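Local coordinates for protein PLP-Dependent L-Arginine Hydroxylase MppP (Streptomyces wadayamensis, PDB 6C9B) that uses pyridoxal 5'-phosphate to oxidise L-arginine, acting as an oxidase rather than an oxygenase, and binds its 4-hydroxy-2-keto product, at residues Trp49-Gln54 with Gln58-Glu63; Phe69-Gln74 with Asp268-Gly273; Val130-Asp135 with Ala140-Glu145; Thr183-Asp188 with Ala204-Ala209. All coordinates share one frame; numbering follows the deposited sequence.

Interaction 1 of 4, residues Trp49-Gln54 with Gln58-Glu63; sequences WAESEQ and QQIESE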
loop_
_atom_site.group_PDB
_atom_site.type_symbol
_atom_site.label_atom_id
_atom_site.label_comp_id
_atom_site.label_asym_id
_atom_site.label_seq_id
_atom_site.Cartn_x
_atom_site.Cartn_y
_atom_site.Cartn_z
ATOM N N TRP B 49 -9.390 17.526 -7.672
ATOM C CA TRP B 49 -8.832 17.776 -6.342
ATOM C C TRP B 49 -9.810 18.580 -5.490
ATOM O O TRP B 49 -10.131 18.209 -4.353
ATOM C CB TRP B 49 -7.504 18.516 -6.469
ATOM C CG TRP B 49 -6.746 18.613 -5.160
ATOM C CD1 TRP B 49 -7.110 19.349 -4.072
ATOM C CD2 TRP B 49 -5.516 17.960 -4.805
ATOM N NE1 TRP B 49 -6.195 19.200 -3.069
ATOM C CE2 TRP B 49 -5.212 18.340 -3.483
ATOM C CE3 TRP B 49 -4.646 17.088 -5.465
ATOM C CZ2 TRP B 49 -4.072 17.887 -2.815
ATOM C CZ3 TRP B 49 -3.523 16.625 -4.783
ATOM C CH2 TRP B 49 -3.243 17.038 -3.489
ATOM N N ALA B 50 -10.314 19.681 -6.040
ATOM C CA ALA B 50 -11.297 20.483 -5.325
ATOM C C ALA B 50 -12.538 19.672 -4.976
ATOM O O ALA B 50 -13.078 19.803 -3.870
ATOM C CB ALA B 50 -11.657 21.703 -6.172
ATOM N N GLU B 51 -13.018 18.836 -5.908
ATOM C CA GLU B 51 -14.151 17.961 -5.608
ATOM C C GLU B 51 -13.840 17.049 -4.419
ATOM O O GLU B 51 -14.657 16.891 -3.501
ATOM C CB GLU B 51 -14.517 17.113 -6.832
ATOM C CG GLU B 51 -15.718 16.188 -6.572
ATOM C CD GLU B 51 -15.979 15.176 -7.670
ATOM O OE1 GLU B 51 -15.324 15.233 -8.731
ATOM O OE2 GLU B 51 -16.839 14.294 -7.449
ATOM N N SER B 52 -12.650 16.449 -4.429
ATOM C CA SER B 52 -12.219 15.556 -3.356
ATOM C C SER B 52 -12.081 16.262 -2.005
ATOM O O SER B 52 -12.258 15.627 -0.957
ATOM C CB SER B 52 -10.889 14.926 -3.745
ATOM O OG SER B 52 -11.042 14.124 -4.890
ATOM N N GLU B 53 -11.742 17.552 -2.004
ATOM C CA GLU B 53 -11.727 18.322 -0.765
ATOM C C GLU B 53 -13.129 18.612 -0.250
ATOM O O GLU B 53 -13.317 18.820 0.949
ATOM C CB GLU B 53 -11.009 19.655 -0.984
ATOM C CG GLU B 53 -9.491 19.570 -1.049
ATOM C CD GLU B 53 -8.862 20.901 -1.445
ATOM O OE1 GLU B 53 -9.478 21.632 -2.240
ATOM O OE2 GLU B 53 -7.761 21.209 -0.969
ATOM N N GLN B 54 -14.109 18.675 -1.135
ATOM C CA GLN B 54 -15.406 19.225 -0.786
ATOM C C GLN B 54 -16.486 18.180 -0.552
ATOM O O GLN B 54 -17.479 18.487 0.113
ATOM C CB GLN B 54 -15.872 20.177 -1.893
ATOM C CG GLN B 54 -15.000 21.430 -2.035
ATOM C CD GLN B 54 -15.242 22.185 -3.336
ATOM O OE1 GLN B 54 -16.113 21.822 -4.129
ATOM N NE2 GLN B 54 -14.461 23.236 -3.564
ATOM N N GLN B 58 -17.077 8.889 0.988
ATOM C CA GLN B 58 -17.954 7.738 0.771
ATOM C C GLN B 58 -18.760 7.876 -0.516
ATOM O O GLN B 58 -19.054 6.873 -1.183
ATOM C CB GLN B 58 -18.904 7.570 1.965
ATOM C CG GLN B 58 -20.064 6.595 1.730
ATOM C CD GLN B 58 -19.595 5.157 1.653
ATOM O OE1 GLN B 58 -19.609 4.534 0.588
ATOM N NE2 GLN B 58 -19.169 4.620 2.792
ATOM N N GLN B 59 -19.144 9.098 -0.870
ATOM C CA GLN B 59 -19.916 9.292 -2.088
ATOM C C GLN B 59 -19.032 9.111 -3.309
ATOM O O GLN B 59 -19.414 8.444 -4.278
ATOM C CB GLN B 59 -20.547 10.679 -2.084
ATOM C CG GLN B 59 -21.562 10.888 -0.974
ATOM C CD GLN B 59 -22.178 12.268 -1.004
ATOM O OE1 GLN B 59 -21.948 13.045 -1.933
ATOM N NE2 GLN B 59 -22.964 12.586 0.018
ATOM N N ILE B 60 -17.821 9.662 -3.261
ATOM C CA ILE B 60 -16.891 9.475 -4.366
ATOM C C ILE B 60 -16.554 7.997 -4.505
ATOM O O ILE B 60 -16.543 7.442 -5.613
ATOM C CB ILE B 60 -15.633 10.337 -4.150
ATOM C CG1 ILE B 60 -16.009 11.823 -4.147
ATOM C CG2 ILE B 60 -14.600 10.078 -5.251
ATOM C CD1 ILE B 60 -14.857 12.731 -3.724
ATOM N N GLU B 61 -16.306 7.329 -3.380
ATOM C CA GLU B 61 -15.999 5.902 -3.430
ATOM C C GLU B 61 -17.157 5.105 -4.020
ATOM O O GLU B 61 -16.953 4.227 -4.867
ATOM C CB GLU B 61 -15.675 5.388 -2.038
ATOM C CG GLU B 61 -15.201 3.928 -2.046
ATOM C CD GLU B 61 -14.951 3.363 -0.662
ATOM O OE1 GLU B 61 -14.160 2.404 -0.567
ATOM O OE2 GLU B 61 -15.556 3.844 0.324
ATOM N N SER B 62 -18.386 5.402 -3.598
ATOM C CA SER B 62 -19.531 4.670 -4.127
ATOM C C SER B 62 -19.661 4.862 -5.634
ATOM O O SER B 62 -20.014 3.922 -6.358
ATOM C CB SER B 62 -20.812 5.114 -3.420
ATOM O OG SER B 62 -20.919 4.507 -2.144
ATOM N N GLU B 63 -19.390 6.075 -6.122
ATOM C CA GLU B 63 -19.476 6.327 -7.562
ATOM C C GLU B 63 -18.359 5.621 -8.319
ATOM O O GLU B 63 -18.570 5.139 -9.441
ATOM C CB GLU B 63 -19.433 7.835 -7.830
ATOM C CG GLU B 63 -20.575 8.585 -7.162
ATOM C CD GLU B 63 -20.405 10.096 -7.155
ATOM O OE1 GLU B 63 -21.382 10.772 -6.795
ATOM O OE2 GLU B 63 -19.306 10.607 -7.483
#
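Ile60 reaches from helix 57-71 to the backbone of Glu51 and Ser52 on helix 45-54, and its CD1 methyl carries most of the apolar contact. CD1 lies 3.9 Å from Ser52 CA and 4.2 Å from Glu51 O, so it rests on main chain more than on side chains. The chain gets there fully stretched: CG1 stands beside the backbone N, opposite the carbonyl carbon (chi1 -63°), and chi2 of 171° extends CD1 away from CA. Ser52 OG passes 4.2 Å from the same methyl and is hydrogen-bonded to Leu48 O, one turn back.

The polar side of the contact is carboxylate against carboxylate. Glu51 OE2 and Glu63 OE2 are 4.4 Å apart, a pairing of like charges that arginines offset. Arg263 NH1 forms salt bridges to both OE2 atoms, while Arg55, from the short connection between the helices, uses NH1 for Glu51 OE2 and NH2 for Glu63 OE1. This shared positive charge would be expected to keep both acids ionised.

No hydrogen bond joins the two segments directly. They belong to consecutive helices joined by a tight connection, the short segments' axes 10.4 Å apart at closest approach and inclined at 123°. Helix 256-291 covers them through Leu259, against Ile60, and Pro256, against Ser52, and Leu226 of the second subunit also packs on Ser52.

Interaction 2 of 4, residues Phe69-Gln74 with Asp268-Gly273; sequences FTLLGQ and DAADGG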
loop_
_atom_site.group_PDB
_atom_site.type_symbol
_atom_site.label_atom_id
_atom_site.label_comp_id
_atom_site.label_asym_id
_atom_site.label_seq_id
_atom_site.Cartn_x
_atom_site.Cartn_y
_atom_site.Cartn_z
ATOM N N PHE B 69 -17.388 -1.540 -11.525
ATOM C CA PHE B 69 -18.088 -2.826 -11.568
ATOM C C PHE B 69 -19.063 -2.894 -12.740
ATOM O O PHE B 69 -19.131 -3.910 -13.433
ATOM C CB PHE B 69 -18.825 -3.062 -10.257
ATOM C CG PHE B 69 -17.924 -3.427 -9.114
ATOM C CD1 PHE B 69 -17.416 -4.705 -9.004
ATOM C CD2 PHE B 69 -17.640 -2.510 -8.119
ATOM C CE1 PHE B 69 -16.610 -5.048 -7.947
ATOM C CE2 PHE B 69 -16.831 -2.851 -7.055
ATOM C CZ PHE B 69 -16.319 -4.135 -6.977
ATOM N N THR B 70 -19.840 -1.831 -12.971
ATOM C CA THR B 70 -20.821 -1.881 -14.054
ATOM C C THR B 70 -20.135 -1.906 -15.413
ATOM O O THR B 70 -20.587 -2.604 -16.330
ATOM C CB THR B 70 -21.791 -0.696 -13.966
ATOM O OG1 THR B 70 -21.085 0.527 -14.149
ATOM C CG2 THR B 70 -22.475 -0.677 -12.633
ATOM N N LEU B 71 -19.039 -1.155 -15.562
ATOM C CA LEU B 71 -18.272 -1.187 -16.803
ATOM C C LEU B 71 -17.953 -2.603 -17.219
ATOM O O LEU B 71 -17.992 -2.936 -18.414
ATOM C CB LEU B 71 -16.964 -0.414 -16.633
ATOM C CG LEU B 71 -15.919 -0.540 -17.748
ATOM C CD1 LEU B 71 -16.372 0.243 -18.953
ATOM C CD2 LEU B 71 -14.557 -0.044 -17.309
ATOM N N LEU B 72 -17.619 -3.452 -16.248
ATOM C CA LEU B 72 -17.120 -4.787 -16.542
ATOM C C LEU B 72 -18.157 -5.879 -16.265
ATOM O O LEU B 72 -17.795 -7.056 -16.154
ATOM C CB LEU B 72 -15.824 -5.032 -15.763
ATOM C CG LEU B 72 -14.679 -4.047 -16.082
ATOM C CD1 LEU B 72 -13.426 -4.422 -15.291
ATOM C CD2 LEU B 72 -14.349 -3.999 -17.580
ATOM N N GLY B 73 -19.442 -5.520 -16.198
ATOM C CA GLY B 73 -20.514 -6.493 -16.205
ATOM C C GLY B 73 -20.849 -7.042 -14.843
ATOM O O GLY B 73 -21.647 -7.986 -14.747
ATOM N N GLN B 74 -20.265 -6.489 -13.792
ATOM C CA GLN B 74 -20.378 -7.061 -12.454
ATOM C C GLN B 74 -21.506 -6.384 -11.684
ATOM O O GLN B 74 -21.312 -5.812 -10.608
ATOM C CB GLN B 74 -19.047 -6.937 -11.721
ATOM C CG GLN B 74 -17.877 -7.536 -12.455
ATOM C CD GLN B 74 -18.165 -8.941 -12.940
ATOM O OE1 GLN B 74 -18.341 -9.865 -12.145
ATOM N NE2 GLN B 74 -18.253 -9.102 -14.234
ATOM N N ASP B 268 -14.966 7.009 -19.036
ATOM C CA ASP B 268 -14.385 7.121 -20.367
ATOM C C ASP B 268 -14.331 5.757 -21.043
ATOM O O ASP B 268 -14.594 5.635 -22.252
ATOM C CB ASP B 268 -12.986 7.728 -20.258
ATOM C CG ASP B 268 -12.237 7.699 -21.550
ATOM O OD1 ASP B 268 -12.433 8.618 -22.364
ATOM O OD2 ASP B 268 -11.462 6.754 -21.776
ATOM N N ALA B 269 -13.960 4.727 -20.273
ATOM C CA ALA B 269 -13.957 3.357 -20.779
ATOM C C ALA B 269 -15.352 2.934 -21.220
ATOM O O ALA B 269 -15.507 2.294 -22.263
ATOM C CB ALA B 269 -13.398 2.412 -19.707
ATOM N N ALA B 270 -16.386 3.315 -20.465
ATOM C CA ALA B 270 -17.745 2.928 -20.831
ATOM C C ALA B 270 -18.215 3.640 -22.092
ATOM O O ALA B 270 -19.049 3.106 -22.828
ATOM C CB ALA B 270 -18.715 3.224 -19.686
ATOM N N ASP B 271 -17.689 4.833 -22.359
ATOM C CA ASP B 271 -18.075 5.625 -23.516
ATOM C C ASP B 271 -17.348 5.222 -24.795
ATOM O O ASP B 271 -17.495 5.913 -25.806
ATOM C CB ASP B 271 -17.819 7.114 -23.246
ATOM C CG ASP B 271 -18.813 7.709 -22.274
ATOM O OD1 ASP B 271 -19.880 7.092 -22.066
ATOM O OD2 ASP B 271 -18.536 8.797 -21.727
ATOM N N GLY B 272 -16.579 4.139 -24.783
ATOM C CA GLY B 272 -15.868 3.691 -25.967
ATOM C C GLY B 272 -14.398 3.414 -25.711
ATOM O O GLY B 272 -13.723 2.803 -26.545
ATOM N N GLY B 273 -13.888 3.863 -24.565
ATOM C CA GLY B 273 -12.488 3.644 -24.248
ATOM C C GLY B 273 -12.129 2.181 -24.102
ATOM O O GLY B 273 -11.011 1.777 -24.446
#
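A Schellman motif closes helix 57-71, and Leu71, the last residue of that helix with helical backbone angles, lies within the motif and packs on Ala269 and Ala270 of the long helix 256-291. The turn is defined by Gln74 N bonding to Phe69 O at 2.8 Å and Gly73 N to Thr70 O at 3.1 Å, with Gly73 supplying the positive phi. Gln74 then folds its amide back onto the turn: NE2 donates to Leu72 O in a nearly straight bond (172°), the acceptor lying in the plane of the amide.

Toward helix 256-291, both branches of Leu71 reach Ala269 CB, CD2 at 3.6 Å and CD1 at 3.8 Å. CD1 goes on to lie against the backbone, 3.4 Å from Ala270 N and 3.6 Å from Ala270 CA, with Ala270 CB at 3.9 Å. With chi1 at 170°, CG lies trans to the amide nitrogen across the CA–CB bond, and the fork is directed at the neighbouring helix. Trp223, in a loop, also touches Ala269.

No hydrogen bond or charge pair links the segments. The union is one of methyl groups with a helix surface, and the small alanine side chains let the leucine come down to main-chain atoms.

Interaction 3 of 4, residues Val130-Asp135 with Ala140-Glu145; sequences VPVEED and ADLSAE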
loop_
_atom_site.group_PDB
_atom_site.type_symbol
_atom_site.label_atom_id
_atom_site.label_comp_id
_atom_site.label_asym_id
_atom_site.label_seq_id
_atom_site.Cartn_x
_atom_site.Cartn_y
_atom_site.Cartn_z
ATOM N N VAL B 130 -1.070 -25.819 -2.360
ATOM C CA VAL B 130 -1.249 -26.989 -3.215
ATOM C C VAL B 130 -1.461 -26.476 -4.633
ATOM O O VAL B 130 -2.460 -25.791 -4.883
ATOM C CB VAL B 130 -2.444 -27.850 -2.776
ATOM C CG1 VAL B 130 -2.509 -29.088 -3.655
ATOM C CG2 VAL B 130 -2.337 -28.217 -1.333
ATOM N N PRO B 131 -0.573 -26.764 -5.590
ATOM C CA PRO B 131 -0.784 -26.252 -6.951
ATOM C C PRO B 131 -1.896 -26.985 -7.680
ATOM O O PRO B 131 -2.024 -28.205 -7.572
ATOM C CB PRO B 131 0.557 -26.512 -7.634
ATOM C CG PRO B 131 1.123 -27.672 -6.921
ATOM C CD PRO B 131 0.715 -27.481 -5.481
ATOM N N VAL B 132 -2.694 -26.230 -8.429
ATOM C CA VAL B 132 -3.702 -26.789 -9.330
ATOM C C VAL B 132 -3.364 -26.309 -10.730
ATOM O O VAL B 132 -3.416 -25.105 -11.002
ATOM C CB VAL B 132 -5.125 -26.373 -8.946
ATOM C CG1 VAL B 132 -6.136 -27.092 -9.826
ATOM C CG2 VAL B 132 -5.387 -26.672 -7.483
ATOM N N GLU B 133 -2.968 -27.242 -11.604
ATOM C CA GLU B 133 -2.628 -26.862 -12.967
ATOM C C GLU B 133 -3.882 -26.398 -13.692
ATOM O O GLU B 133 -5.002 -26.798 -13.364
ATOM C CB GLU B 133 -2.013 -28.037 -13.736
ATOM C CG GLU B 133 -0.706 -28.544 -13.148
ATOM C CD GLU B 133 0.459 -27.566 -13.324
ATOM O OE1 GLU B 133 0.578 -26.914 -14.394
ATOM O OE2 GLU B 133 1.268 -27.474 -12.384
ATOM N N GLU B 134 -3.672 -25.594 -14.733
ATOM C CA GLU B 134 -4.807 -24.978 -15.408
ATOM C C GLU B 134 -5.725 -26.024 -16.018
ATOM O O GLU B 134 -6.947 -25.878 -15.962
ATOM C CB GLU B 134 -4.321 -23.982 -16.462
ATOM C CG GLU B 134 -3.762 -22.754 -15.853
ATOM C CD GLU B 134 -3.432 -21.690 -16.852
ATOM O OE1 GLU B 134 -2.726 -22.039 -17.837
ATOM O OE2 GLU B 134 -3.880 -20.534 -16.636
ATOM N N ASP B 135 -5.169 -27.099 -16.606
ATOM C CA ASP B 135 -6.029 -28.101 -17.218
ATOM C C ASP B 135 -6.957 -28.722 -16.194
ATOM O O ASP B 135 -8.143 -28.937 -16.475
ATOM C CB ASP B 135 -5.195 -29.186 -17.871
ATOM C CG ASP B 135 -4.710 -28.795 -19.243
ATOM O OD1 ASP B 135 -5.179 -27.753 -19.752
ATOM O OD2 ASP B 135 -3.861 -29.526 -19.791
ATOM N N ALA B 140 -12.056 -30.129 -15.048
ATOM C CA ALA B 140 -12.709 -31.147 -14.237
ATOM C C ALA B 140 -13.025 -30.584 -12.864
ATOM O O ALA B 140 -12.395 -29.633 -12.415
ATOM C CB ALA B 140 -11.826 -32.383 -14.093
ATOM N N ASP B 141 -14.008 -31.195 -12.202
ATOM C CA ASP B 141 -14.248 -30.859 -10.808
ATOM C C ASP B 141 -12.973 -31.093 -10.005
ATOM O O ASP B 141 -12.200 -32.010 -10.287
ATOM C CB ASP B 141 -15.359 -31.724 -10.221
ATOM C CG ASP B 141 -16.725 -31.412 -10.757
ATOM O OD1 ASP B 141 -16.871 -30.576 -11.659
ATOM O OD2 ASP B 141 -17.690 -32.034 -10.246
ATOM N N LEU B 142 -12.762 -30.289 -8.968
ATOM C CA LEU B 142 -11.727 -30.622 -8.000
ATOM C C LEU B 142 -12.120 -31.848 -7.186
ATOM O O LEU B 142 -13.304 -32.128 -6.945
ATOM C CB LEU B 142 -11.460 -29.446 -7.059
ATOM C CG LEU B 142 -11.057 -28.155 -7.764
ATOM C CD1 LEU B 142 -10.814 -27.027 -6.735
ATOM C CD2 LEU B 142 -9.828 -28.368 -8.646
ATOM N N SER B 143 -11.111 -32.611 -6.773
ATOM C CA SER B 143 -11.382 -33.860 -6.083
ATOM C C SER B 143 -11.866 -33.580 -4.663
ATOM O O SER B 143 -11.563 -32.547 -4.064
ATOM C CB SER B 143 -10.131 -34.744 -6.067
ATOM O OG SER B 143 -9.187 -34.266 -5.130
ATOM N N ALA B 144 -12.656 -34.509 -4.125
ATOM C CA ALA B 144 -13.100 -34.351 -2.749
ATOM C C ALA B 144 -11.920 -34.418 -1.797
ATOM O O ALA B 144 -11.924 -33.780 -0.738
ATOM C CB ALA B 144 -14.136 -35.432 -2.417
ATOM N N GLU B 145 -10.899 -35.196 -2.164
ATOM C CA GLU B 145 -9.700 -35.294 -1.346
ATOM C C GLU B 145 -9.005 -33.947 -1.260
ATOM O O GLU B 145 -8.583 -33.519 -0.179
ATOM C CB GLU B 145 -8.764 -36.350 -1.933
ATOM C CG GLU B 145 -7.295 -36.149 -1.577
ATOM C CD GLU B 145 -6.479 -37.419 -1.684
ATOM O OE1 GLU B 145 -7.052 -38.514 -1.504
ATOM O OE2 GLU B 145 -5.261 -37.321 -1.950
#
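Leu142 meets Val132 through a single methyl group, and tracing its side chain outward shows how narrow the contact is. CB leaves the loop backbone at 6.4 Å from Val132 CG1, too far to touch. CG comes next, beside the backbone N and opposite the carbonyl carbon (chi1 -57°), and brings the side chain nearer, though still short of the strand. There it divides. CD1 continues the extended line (chi2 180°) and stays clear of the valine methyls, whereas CD2 branches toward the strand and stops 4.1 Å from Val132 CG1. On the opposing side CG1 is the valine methyl anti to the backbone N, and CG2 does not come within contact distance of the leucine. The two side chains cross obliquely, so they meet at one pair of methyls and do not lie along each other. Leu174 of helix 168-181 and Leu147 of helix 144-149 also touch Leu142, and Ala109 of the adjoining strand touches Val132, which places the pair in a larger apolar layer.

A second, looser approach spans helix 134-139: Asp135 O and Ala140 N are 4.3 Å apart, beyond hydrogen-bonding distance. The carboxylate of Asp135 itself is paired with Arg164.

Strand 128-133 is, within this chain, the outermost strand at one end of the seven-stranded sheet. The chain leaves it through two short helices, passes over strand 107-112 and enters the parallel strand 152-156, a beta-alpha-beta crossover of the kind expected in the large domain of aminotransferases of this family.

Interaction 4 of 4, residues Thr183-Asp188 with Ala204-Ala209; sequences TVLALD and AVLQEA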
loop_
_atom_site.group_PDB
_atom_site.type_symbol
_atom_site.label_atom_id
_atom_site.label_comp_id
_atom_site.label_asym_id
_atom_site.label_seq_id
_atom_site.Cartn_x
_atom_site.Cartn_y
_atom_site.Cartn_z
ATOM N N THR B 183 -15.491 -24.455 1.917
ATOM C CA THR B 183 -14.231 -23.873 1.493
ATOM C C THR B 183 -14.440 -22.420 1.046
ATOM O O THR B 183 -15.475 -22.088 0.468
ATOM C CB THR B 183 -13.681 -24.694 0.319
ATOM O OG1 THR B 183 -13.862 -26.089 0.575
ATOM C CG2 THR B 183 -12.210 -24.437 0.084
ATOM N N VAL B 184 -13.436 -21.574 1.273
ATOM C CA VAL B 184 -13.447 -20.215 0.726
ATOM C C VAL B 184 -13.032 -20.267 -0.741
ATOM O O VAL B 184 -11.994 -20.843 -1.074
ATOM C CB VAL B 184 -12.493 -19.287 1.503
ATOM C CG1 VAL B 184 -12.479 -17.914 0.873
ATOM C CG2 VAL B 184 -12.895 -19.167 2.975
ATOM N N LEU B 185 -13.819 -19.650 -1.617
ATOM C CA LEU B 185 -13.413 -19.447 -3.010
ATOM C C LEU B 185 -12.926 -18.007 -3.150
ATOM O O LEU B 185 -13.688 -17.073 -2.897
ATOM C CB LEU B 185 -14.565 -19.727 -3.976
ATOM C CG LEU B 185 -14.259 -19.544 -5.478
ATOM C CD1 LEU B 185 -13.044 -20.298 -5.892
ATOM C CD2 LEU B 185 -15.464 -20.005 -6.260
ATOM N N ALA B 186 -11.666 -17.834 -3.546
ATOM C CA ALA B 186 -11.060 -16.517 -3.695
ATOM C C ALA B 186 -10.673 -16.321 -5.141
ATOM O O ALA B 186 -10.084 -17.217 -5.742
ATOM C CB ALA B 186 -9.822 -16.366 -2.825
ATOM N N LEU B 187 -10.978 -15.143 -5.686
ATOM C CA LEU B 187 -10.672 -14.830 -7.063
ATOM C C LEU B 187 -9.839 -13.564 -7.117
ATOM O O LEU B 187 -10.118 -12.607 -6.390
ATOM C CB LEU B 187 -11.933 -14.595 -7.901
ATOM C CG LEU B 187 -12.992 -15.679 -7.916
ATOM C CD1 LEU B 187 -14.108 -15.214 -8.826
ATOM C CD2 LEU B 187 -12.390 -16.970 -8.375
ATOM N N ASP B 188 -8.816 -13.567 -7.981
ATOM C CA ASP B 188 -8.043 -12.365 -8.307
ATOM C C ASP B 188 -8.362 -12.019 -9.756
ATOM O O ASP B 188 -8.016 -12.775 -10.672
ATOM C CB ASP B 188 -6.548 -12.603 -8.100
ATOM C CG ASP B 188 -5.692 -11.429 -8.536
ATOM O OD1 ASP B 188 -6.128 -10.616 -9.394
ATOM O OD2 ASP B 188 -4.553 -11.331 -8.038
ATOM N N ALA B 204 -23.079 -12.661 -9.246
ATOM C CA ALA B 204 -24.322 -13.412 -9.345
ATOM C C ALA B 204 -24.066 -14.900 -9.187
ATOM O O ALA B 204 -24.789 -15.589 -8.461
ATOM C CB ALA B 204 -24.993 -13.106 -10.682
ATOM N N VAL B 205 -23.017 -15.402 -9.840
ATOM C CA VAL B 205 -22.653 -16.814 -9.713
ATOM C C VAL B 205 -22.303 -17.137 -8.269
ATOM O O VAL B 205 -22.801 -18.109 -7.687
ATOM C CB VAL B 205 -21.490 -17.160 -10.662
ATOM C CG1 VAL B 205 -21.064 -18.614 -10.468
ATOM C CG2 VAL B 205 -21.899 -16.910 -12.123
ATOM N N LEU B 206 -21.437 -16.330 -7.665
ATOM C CA LEU B 206 -20.983 -16.623 -6.306
ATOM C C LEU B 206 -22.129 -16.581 -5.309
ATOM O O LEU B 206 -22.230 -17.446 -4.425
ATOM C CB LEU B 206 -19.902 -15.623 -5.896
ATOM C CG LEU B 206 -18.608 -15.765 -6.677
ATOM C CD1 LEU B 206 -17.734 -14.561 -6.427
ATOM C CD2 LEU B 206 -17.869 -17.065 -6.354
ATOM N N GLN B 207 -22.993 -15.575 -5.419
ATOM C CA GLN B 207 -24.107 -15.462 -4.488
ATOM C C GLN B 207 -25.121 -16.580 -4.700
ATOM O O GLN B 207 -25.697 -17.086 -3.732
ATOM C CB GLN B 207 -24.740 -14.073 -4.625
ATOM C CG GLN B 207 -23.782 -12.983 -4.134
ATOM C CD GLN B 207 -24.054 -11.590 -4.689
ATOM O OE1 GLN B 207 -24.682 -11.421 -5.738
ATOM N NE2 GLN B 207 -23.561 -10.577 -3.979
ATOM N N GLU B 208 -25.382 -16.961 -5.950
ATOM C CA GLU B 208 -26.330 -18.047 -6.195
ATOM C C GLU B 208 -25.824 -19.362 -5.609
ATOM O O GLU B 208 -26.617 -20.191 -5.130
ATOM C CB GLU B 208 -26.587 -18.202 -7.696
ATOM C CG GLU B 208 -27.411 -19.453 -8.086
ATOM C CD GLU B 208 -27.477 -19.693 -9.596
ATOM O OE1 GLU B 208 -28.587 -19.623 -10.170
ATOM O OE2 GLU B 208 -26.421 -19.962 -10.209
ATOM N N ALA B 209 -24.508 -19.588 -5.668
ATOM C CA ALA B 209 -23.944 -20.839 -5.157
ATOM C C ALA B 209 -23.891 -20.835 -3.641
ATOM O O ALA B 209 -23.983 -21.896 -3.015
ATOM C CB ALA B 209 -22.535 -21.062 -5.734
#
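The helical bond from Glu208 N to Ala204 O, 2.9 Å long, belongs to the turn of helix 202-209 that presents Leu206 to Leu185 and Leu187. These leucines join strand and helix in the beta-alpha-beta unit formed by strand 184-188, helix 202-209 and strand 212-218, whose two strands are neighbours in the seven-stranded mixed sheet. Ala209 N to Val205 O, at 3.0 Å, continues the same turn.

Between the two segments the contact is wholly apolar and buried. Leu185 and Leu187 lie two residues apart on the strand and therefore present their side chains to the same face of the sheet, with Ala186 between them turned to the other. Leu206 comes down from the helix with its forked end shared between them. Its CG stands beside the backbone N and opposite the carbonyl carbon, chi1 -67°, and the branch then offers one methyl to each partner. CD2 touches CD2 of Leu185 at 3.8 Å, and these two side chains cross at about a right angle. Leu185 takes a different first torsion: chi1 of 180° sends CG away from the amide nitrogen, and chi2 of 52° leaves CD2 as the branch trans to CA, reaching the helix.

Other elements complete the core: Leu174 and Ala175 of helix 168-181 pack on Leu185, Trp213 and Val215 of strand 212-218 on Leu206, and Val155 of strand 152-156 on Leu187. The remaining branch of the fork makes the wider approach, Leu206 CD1 standing 4.4 Å from Leu187 CD1.

From the N terminus, interaction 1 closes first, at a tight turn between helices 45-54 and 57-71. Interaction 2 opens at the far end of that second helix, its centre about 20 Å from that of interaction 1, and spans almost two hundred residues before closing on helix 256-291. Interactions 3 and 4 fall within this long excursion, one after the other, each a local closure. Both belong to the seven-stranded sheet: interaction 3 at the edge strand 128-133, interaction 4 on strand 184-188, their centres about 16 Å apart. No pair crosses. Interactions 1 and 3, about 43 Å apart between centres, lie on opposite sides of the chain's centre.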